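Local coordinates for protein catalase (Bacillus pumilus, PDB 4QOL) that probably breaks down hydrogen peroxide to water and oxygen at a heme, and shows peroxidase-like reactivity toward phenolic substrates, at residues L458-F463 and R473-L478. Numbering follows the deposited sequence.
Sequences LAICNF and RLADSL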
# COMPACT_ATOMS: atom_id res chain seq x y z
N LEU A 458 34.11 -7.78 -27.89
CA LEU A 458 33.90 -6.33 -27.74
C LEU A 458 34.46 -5.88 -26.40
O LEU A 458 35.06 -4.85 -26.31
CB LEU A 458 32.37 -6.04 -27.92
CG LEU A 458 32.02 -4.54 -27.82
CD1 LEU A 458 32.75 -3.66 -28.88
CD2 LEU A 458 30.50 -4.34 -27.96
N ALA A 459 34.33 -6.70 -25.35
CA ALA A 459 34.93 -6.35 -24.06
C ALA A 459 36.44 -6.21 -24.13
O ALA A 459 37.02 -5.21 -23.68
CB ALA A 459 34.57 -7.40 -23.01
N ILE A 460 37.06 -7.19 -24.78
CA ILE A 460 38.50 -7.14 -25.01
C ILE A 460 38.93 -5.88 -25.76
O ILE A 460 39.87 -5.20 -25.39
CB ILE A 460 38.97 -8.40 -25.79
CG1 ILE A 460 38.89 -9.60 -24.89
CG2 ILE A 460 40.38 -8.22 -26.31
CD1 ILE A 460 38.92 -10.88 -25.66
N CYS A 461 38.20 -5.56 -26.82
CA CYS A 461 38.48 -4.37 -27.60
C CYS A 461 38.33 -3.10 -26.79
O CYS A 461 39.12 -2.15 -26.96
CB CYS A 461 37.60 -4.35 -28.85
SG CYS A 461 38.17 -5.69 -30.01
N ASN A 462 37.32 -3.03 -25.91
CA ASN A 462 37.22 -1.83 -25.09
C ASN A 462 38.41 -1.66 -24.16
O ASN A 462 38.90 -0.56 -23.98
CB ASN A 462 35.88 -1.85 -24.26
CG ASN A 462 34.63 -1.64 -25.11
OD1 ASN A 462 34.68 -1.05 -26.15
ND2 ASN A 462 33.50 -2.05 -24.59
N PHE A 463 38.85 -2.75 -23.54
CA PHE A 463 40.00 -2.67 -22.63
C PHE A 463 41.31 -2.46 -23.42
O PHE A 463 42.19 -1.77 -22.95
CB PHE A 463 40.05 -3.93 -21.74
CG PHE A 463 38.85 -4.04 -20.82
CD1 PHE A 463 38.56 -3.03 -19.97
CD2 PHE A 463 38.05 -5.19 -20.78
CE1 PHE A 463 37.48 -3.10 -19.10
CE2 PHE A 463 36.94 -5.32 -19.91
CZ PHE A 463 36.67 -4.24 -19.07
N ARG A 473 46.68 -8.80 -22.85
CA ARG A 473 46.76 -9.72 -21.74
C ARG A 473 45.44 -10.42 -21.52
O ARG A 473 45.39 -11.62 -21.25
CB ARG A 473 47.21 -9.02 -20.44
CG ARG A 473 48.70 -8.74 -20.44
CD ARG A 473 49.20 -7.92 -19.26
NE ARG A 473 49.23 -8.67 -18.03
CZ ARG A 473 49.99 -8.35 -16.97
NH1 ARG A 473 50.76 -7.29 -16.97
NH2 ARG A 473 49.92 -9.09 -15.88
N LEU A 474 44.34 -9.66 -21.64
CA LEU A 474 43.02 -10.29 -21.40
C LEU A 474 42.66 -11.23 -22.52
O LEU A 474 42.17 -12.36 -22.27
CB LEU A 474 41.97 -9.15 -21.27
CG LEU A 474 40.70 -9.32 -20.49
CD1 LEU A 474 39.50 -8.64 -21.20
CD2 LEU A 474 40.39 -10.65 -19.85
N ALA A 475 42.95 -10.82 -23.77
CA ALA A 475 42.72 -11.69 -24.94
C ALA A 475 43.48 -12.98 -24.76
O ALA A 475 42.95 -14.07 -25.03
CB ALA A 475 43.09 -10.99 -26.24
N ASP A 476 44.72 -12.86 -24.32
CA ASP A 476 45.60 -14.01 -24.18
C ASP A 476 45.02 -14.96 -23.15
O ASP A 476 44.94 -16.18 -23.36
CB ASP A 476 46.99 -13.56 -23.73
CG ASP A 476 47.79 -12.83 -24.84
OD1 ASP A 476 47.36 -12.79 -26.03
OD2 ASP A 476 48.90 -12.36 -24.53
N SER A 477 44.61 -14.40 -22.02
CA SER A 477 44.13 -15.21 -20.89
C SER A 477 42.80 -15.91 -21.24
O SER A 477 42.55 -17.06 -20.87
CB SER A 477 44.06 -14.28 -19.66
OG SER A 477 43.53 -14.96 -18.54
N LEU A 478 41.99 -15.26 -22.07
CA LEU A 478 40.76 -15.84 -22.62
C LEU A 478 40.92 -16.79 -23.84
O LEU A 478 39.92 -17.37 -24.30
CB LEU A 478 39.74 -14.73 -22.92
CG LEU A 478 39.09 -14.09 -21.71
CD1 LEU A 478 38.45 -12.77 -22.15
CD2 LEU A 478 38.08 -15.01 -21.02
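Ile-460 meets three residues, Leu-474, Ala-475 and Leu-478, in the interface between the two arms of a helical hairpin in the C-terminal helical part of the catalase fold. Helices 453-466 and 468-478 are consecutive and run nearly antiparallel: the axes of their short segments make 152° and come within 9.6 Å of each other. The register centres on Ile-460 and Ala-475, whose CA atoms lie 6.2 Å apart, a spacing consistent with the small side chain of Ala-475.

The two branches of the isoleucine divide most of the contact. CG2 of Ile-460 touches CB of Ala-475 at 3.9 Å. CG1 of Ile-460, turned anti to the carbonyl carbon (chi1 -70°), lies 3.9 Å from CD1 of Leu-474, the two side chains crossing at a slant. The chain then extends (chi2 163°), carrying CD1 of Ile-460 to 4.0 Å from both CA of Ala-475 and CD1 of Leu-478; the isoleucine and Leu-478 run past each other in opposite directions. An alanine in place of Ile-460 would probably open a gap facing Leu-474, Ala-475 and Leu-478, and leave the end of Leu-478 freer to turn.

All the contacts between segments 458-463 and 473-478 are apolar. Trp-165 of helix 161-169 and Leu-178 of helix 175-181 also touch Phe-463, while Thr-445 of helix 434-448 meets Leu-474. One methyl serves two partners: CD1 of Leu-474, besides meeting Ile-460, approaches the Phe-463 ring obliquely, 3.8 Å from its CD2.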